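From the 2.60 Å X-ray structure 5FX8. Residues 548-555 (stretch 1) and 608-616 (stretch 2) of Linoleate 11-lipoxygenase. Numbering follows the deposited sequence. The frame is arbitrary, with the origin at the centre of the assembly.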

ATOM      1  N   LYS A 548     -10.857  -6.989   6.035  1.00 17.52           N
ATOM      2  CA  LYS A 548     -11.282  -6.074   7.094  1.00 15.59           C
ATOM      3  C   LYS A 548     -10.101  -5.317   7.712  1.00 14.06           C
ATOM      4  O   LYS A 548     -10.042  -5.100   8.928  1.00 10.97           O
ATOM      5  CB  LYS A 548     -12.101  -6.807   8.160  1.00 18.20           C
ATOM      6  CG  LYS A 548     -13.587  -6.932   7.800  1.00 27.36           C
ATOM      7  CD  LYS A 548     -13.829  -7.946   6.684  1.00 31.23           C
ATOM      8  CE  LYS A 548     -15.216  -7.781   6.047  1.00 36.62           C
ATOM      9  NZ  LYS A 548     -15.372  -8.566   4.773  1.00 26.48           N
ATOM     10  N   GLN A 549      -9.191  -4.850   6.850  1.00 12.71           N
ATOM     11  CA  GLN A 549      -7.954  -4.178   7.241  1.00 11.63           C
ATOM     12  C   GLN A 549      -7.857  -2.756   6.686  1.00  9.68           C
ATOM     13  O   GLN A 549      -6.781  -2.162   6.659  1.00  9.25           O
ATOM     14  CB  GLN A 549      -6.744  -5.005   6.808  1.00 11.52           C
ATOM     15  CG  GLN A 549      -6.562  -6.291   7.558  1.00 10.42           C
ATOM     16  CD  GLN A 549      -5.449  -7.125   6.979  1.00 14.16           C
ATOM     17  OE1 GLN A 549      -5.178  -7.071   5.776  1.00 15.99           O
ATOM     18  NE2 GLN A 549      -4.783  -7.899   7.826  1.00 18.77           N
ATOM     19  N   THR A 550      -8.966  -2.222   6.241  1.00  9.81           N
ATOM     20  CA  THR A 550      -9.189  -0.862   5.803  1.00  9.05           C
ATOM     21  C   THR A 550      -9.118   0.116   6.978  1.00  8.95           C
ATOM     22  O   THR A 550      -9.211  -0.274   8.140  1.00 12.96           O
ATOM     23  CB  THR A 550     -10.541  -0.863   5.099  1.00 10.35           C
ATOM     24  OG1 THR A 550     -10.339  -1.094   3.716  1.00 16.90           O
ATOM     25  CG2 THR A 550     -11.283   0.351   5.260  1.00 10.72           C
ATOM     26  N   VAL A 551      -8.905   1.400   6.661  1.00  8.11           N
ATOM     27  CA  VAL A 551      -8.835   2.448   7.675  1.00  7.84           C
ATOM     28  C   VAL A 551     -10.110   2.568   8.499  1.00 10.64           C
ATOM     29  O   VAL A 551     -10.058   2.933   9.673  1.00 15.44           O
ATOM     30  CB  VAL A 551      -8.520   3.792   7.028  1.00 10.63           C
ATOM     31  CG1 VAL A 551      -8.551   4.902   8.076  1.00  7.42           C
ATOM     32  CG2 VAL A 551      -7.225   3.722   6.308  1.00  8.56           C
ATOM     33  N   ARG A 552     -11.267   2.286   7.923  1.00  8.29           N
ATOM     34  CA  ARG A 552     -12.469   2.284   8.751  1.00  9.29           C
ATOM     35  C   ARG A 552     -12.454   1.209   9.838  1.00  9.36           C
ATOM     36  O   ARG A 552     -13.083   1.396  10.879  1.00 10.93           O
ATOM     37  CB  ARG A 552     -13.691   2.112   7.895  1.00  8.54           C
ATOM     38  CG  ARG A 552     -13.598   2.886   6.685  1.00 11.21           C
ATOM     39  CD  ARG A 552     -14.923   2.883   5.959  1.00 11.69           C
ATOM     40  NE  ARG A 552     -16.035   2.944   6.876  1.00 15.13           N
ATOM     41  CZ  ARG A 552     -17.295   2.666   6.526  1.00 16.28           C
ATOM     42  NH1 ARG A 552     -17.579   2.281   5.302  1.00 22.82           N
ATOM     43  NH2 ARG A 552     -18.278   2.755   7.398  1.00 12.59           N
ATOM     44  N   ASP A 553     -11.778   0.081   9.630  1.00  9.92           N
ATOM     45  CA  ASP A 553     -11.688  -0.980  10.629  1.00  9.92           C
ATOM     46  C   ASP A 553     -10.488  -0.806  11.530  1.00 12.17           C
ATOM     47  O   ASP A 553     -10.144  -1.738  12.256  1.00 10.55           O
ATOM     48  CB  ASP A 553     -11.605  -2.377   9.975  1.00  9.17           C
ATOM     49  CG  ASP A 553     -12.550  -2.540   8.785  1.00 13.35           C
ATOM     50  OD1 ASP A 553     -13.784  -2.484   9.013  1.00 16.60           O
ATOM     51  OD2 ASP A 553     -12.075  -2.726   7.629  1.00  9.59           O
ATOM     52  N   ALA A 554      -9.835   0.353  11.486  1.00  8.47           N
ATOM     53  CA  ALA A 554      -8.575   0.510  12.208  1.00  7.78           C
ATOM     54  C   ALA A 554      -8.720   0.196  13.686  1.00  7.62           C
ATOM     55  O   ALA A 554      -7.837  -0.431  14.268  1.00 12.07           O
ATOM     56  CB  ALA A 554      -8.019   1.912  12.045  1.00  6.61           C
ATOM     57  N   PHE A 555      -9.800   0.646  14.320  1.00  7.80           N
ATOM     58  CA  PHE A 555      -9.922   0.519  15.766  1.00  7.94           C
ATOM     59  C   PHE A 555     -10.898  -0.562  16.163  1.00 14.40           C
ATOM     60  O   PHE A 555     -11.210  -0.706  17.345  1.00  7.91           O
ATOM     61  CB  PHE A 555     -10.309   1.862  16.387  1.00  7.15           C
ATOM     62  CG  PHE A 555      -9.417   2.952  15.972  1.00  6.69           C
ATOM     63  CD1 PHE A 555      -8.100   2.948  16.344  1.00  6.05           C
ATOM     64  CD2 PHE A 555      -9.869   3.943  15.148  1.00  7.99           C
ATOM     65  CE1 PHE A 555      -7.257   3.914  15.930  1.00  5.25           C
ATOM     66  CE2 PHE A 555      -9.033   4.914  14.734  1.00  7.69           C
ATOM     67  CZ  PHE A 555      -7.707   4.900  15.129  1.00  5.62           C
ATOM     68  N   ASN A 608      -8.957   7.923   0.428  1.00 11.33           N
ATOM     69  CA  ASN A 608     -10.184   7.171   0.647  1.00 12.32           C
ATOM     70  C   ASN A 608      -9.970   6.161   1.761  1.00 12.14           C
ATOM     71  O   ASN A 608      -9.198   5.213   1.585  1.00 11.54           O
ATOM     72  CB  ASN A 608     -10.618   6.463  -0.637  1.00 13.04           C
ATOM     73  CG  ASN A 608     -12.013   5.839  -0.537  1.00 15.97           C
ATOM     74  OD1 ASN A 608     -12.509   5.552   0.546  1.00 16.55           O
ATOM     75  ND2 ASN A 608     -12.646   5.650  -1.674  1.00 13.52           N
ATOM     76  N   PRO A 609     -10.643   6.315   2.909  1.00 12.60           N
ATOM     77  CA  PRO A 609     -10.447   5.365   4.008  1.00 10.66           C
ATOM     78  C   PRO A 609     -11.063   4.013   3.756  1.00 10.46           C
ATOM     79  O   PRO A 609     -10.767   3.084   4.488  1.00 16.16           O
ATOM     80  CB  PRO A 609     -11.105   6.066   5.195  1.00 10.20           C
ATOM     81  CG  PRO A 609     -12.070   6.951   4.616  1.00 12.02           C
ATOM     82  CD  PRO A 609     -11.604   7.363   3.277  1.00 12.33           C
ATOM     83  N   ALA A 610     -11.908   3.862   2.753  1.00 12.21           N
ATOM     84  CA  ALA A 610     -12.454   2.553   2.454  1.00 11.73           C
ATOM     85  C   ALA A 610     -11.518   1.718   1.617  1.00 12.51           C
ATOM     86  O   ALA A 610     -11.735   0.512   1.491  1.00 18.85           O
ATOM     87  CB  ALA A 610     -13.781   2.677   1.729  1.00 12.15           C
ATOM     88  N   VAL A 611     -10.488   2.333   1.055  1.00 11.80           N
ATOM     89  CA  VAL A 611      -9.575   1.670   0.146  1.00 12.77           C
ATOM     90  C   VAL A 611      -8.229   1.433   0.799  1.00 10.90           C
ATOM     91  O   VAL A 611      -7.574   0.429   0.541  1.00 21.38           O
ATOM     92  CB  VAL A 611      -9.428   2.512  -1.142  1.00 13.70           C
ATOM     93  CG1 VAL A 611      -8.422   1.887  -2.079  1.00 13.60           C
ATOM     94  CG2 VAL A 611     -10.795   2.677  -1.810  1.00 12.87           C
ATOM     95  N   ASN A 612      -7.823   2.315   1.630  1.00 12.82           N
ATOM     96  CA  ASN A 612      -6.507   2.215   2.213  1.00 12.41           C
ATOM     97  C   ASN A 612      -6.492   1.270   3.406  1.00  8.55           C
ATOM     98  O   ASN A 612      -7.487   1.116   4.090  1.00 16.36           O
ATOM     99  CB  ASN A 612      -6.046   3.594   2.617  1.00  9.43           C
ATOM    100  CG  ASN A 612      -5.685   4.405   1.427  1.00 11.18           C
ATOM    101  OD1 ASN A 612      -5.164   3.845   0.465  1.00 19.87           O
ATOM    102  ND2 ASN A 612      -5.948   5.701   1.451  1.00 12.19           N
ATOM    103  N   PRO A 613      -5.379   0.620   3.670  1.00  8.02           N
ATOM    104  CA  PRO A 613      -5.243  -0.106   4.924  1.00  7.65           C
ATOM    105  C   PRO A 613      -4.992   0.850   6.069  1.00  7.31           C
ATOM    106  O   PRO A 613      -4.544   1.974   5.878  1.00  6.98           O
ATOM    107  CB  PRO A 613      -4.017  -0.989   4.677  1.00  6.88           C
ATOM    108  CG  PRO A 613      -3.234  -0.248   3.778  1.00  6.61           C
ATOM    109  CD  PRO A 613      -4.155   0.502   2.865  1.00  9.03           C
ATOM    110  N   PHE A 614      -5.218   0.347   7.285  1.00  9.84           N
ATOM    111  CA  PHE A 614      -4.992   1.139   8.490  1.00  6.88           C
ATOM    112  C   PHE A 614      -3.551   1.080   8.975  1.00 14.21           C
ATOM    113  O   PHE A 614      -3.231   1.705   9.986  1.00  9.04           O
ATOM    114  CB  PHE A 614      -5.939   0.701   9.622  1.00  7.05           C
ATOM    115  CG  PHE A 614      -5.673  -0.681  10.148  1.00  6.95           C
ATOM    116  CD1 PHE A 614      -4.659  -0.915  11.055  1.00  6.40           C
ATOM    117  CD2 PHE A 614      -6.438  -1.742   9.733  1.00  7.72           C
ATOM    118  CE1 PHE A 614      -4.402  -2.176  11.502  1.00  6.28           C
ATOM    119  CE2 PHE A 614      -6.186  -3.000  10.177  1.00  7.97           C
ATOM    120  CZ  PHE A 614      -5.162  -3.217  11.068  1.00  7.26           C
ATOM    121  N   PHE A 615      -2.685   0.338   8.307  1.00  9.35           N
ATOM    122  CA  PHE A 615      -1.322   0.123   8.759  1.00  6.75           C
ATOM    123  C   PHE A 615      -0.393   0.354   7.586  1.00  6.45           C
ATOM    124  O   PHE A 615      -0.842   0.539   6.452  1.00  6.33           O
ATOM    125  CB  PHE A 615      -1.145  -1.290   9.337  1.00  6.82           C
ATOM    126  CG  PHE A 615      -1.471  -2.390   8.361  1.00  6.89           C
ATOM    127  CD1 PHE A 615      -2.797  -2.725   8.074  1.00  7.21           C
ATOM    128  CD2 PHE A 615      -0.450  -3.099   7.723  1.00  6.92           C
ATOM    129  CE1 PHE A 615      -3.097  -3.741   7.157  1.00  7.95           C
ATOM    130  CE2 PHE A 615      -0.744  -4.124   6.817  1.00  7.12           C
ATOM    131  CZ  PHE A 615      -2.053  -4.443   6.529  1.00  7.75           C
ATOM    132  N   LEU A 616       0.907   0.351   7.872  1.00  6.29           N
ATOM    133  CA  LEU A 616       1.963   0.559   6.873  1.00  6.87           C
ATOM    134  C   LEU A 616       2.231  -0.766   6.157  1.00  6.09           C
ATOM    135  O   LEU A 616       3.105  -1.534   6.538  1.00  6.08           O
ATOM    136  CB  LEU A 616       3.222   1.110   7.538  1.00  7.08           C
ATOM    137  CG  LEU A 616       3.179   2.432   8.337  1.00  7.70           C
ATOM    138  CD1 LEU A 616       4.356   2.556   9.283  1.00  8.30           C
ATOM    139  CD2 LEU A 616       3.122   3.668   7.474  1.00  6.30           C
TER

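Stretch 2 opens with a turn that it ties for itself. Asn608 does not touch stretch 1, but its OD1 accepts a hydrogen bond from Ala610 N at 2.8 Å, and its backbone O receives the amides of Val611 and Asn612. Folded in this way, the chain presents carbonyls to stretch 1. Pro609, which has no amide hydrogen to satisfy, adds an apolar side-chain contact: its CB lies 3.9 Å from Val551 CB, where the branched valine points toward stretch 2.

At Ala610 the backbone does the work. Thr550 OG1 donates a hydrogen bond to Ala610 O at 3.1 Å, so a buried hydroxyl finds a partner although the threonine CA-to-CB bond points away. The small methyl of Ala610 also points away. Val611 scarcely takes part.

Asn612 and Phe614 bracket a single beta bridge between Thr550 and Pro613, whose CA atoms are 4.1 Å apart. Val551 N donates to Asn612 O at 2.9 Å, and Phe614 N donates to Gln549 O at 3.0 Å. Pro613 fits between them because the bridge asks no N-H of it; instead Pro613 CA approaches Gln549 O at 3.1 Å in a CA-H...O contact. Thr550 CA repeats the pattern with Asn612 O, also at 3.1 Å. Each acceptor thus serves both an amide and a CA-H.

Phe614 has the largest area covered by stretch 1. Its chi1 is p, and Phe614 CD2 lies 3.5 Å from Thr550 O, which sits at the ring edge. Ala554 is small enough to bring its CB to 3.4 Å from Phe614 CB. Phe615, also p, turns the edge of its ring to the aliphatic part of Gln549, with Phe615 CE1 3.9 Å from Gln549 CB. Leu616 lies beyond reach.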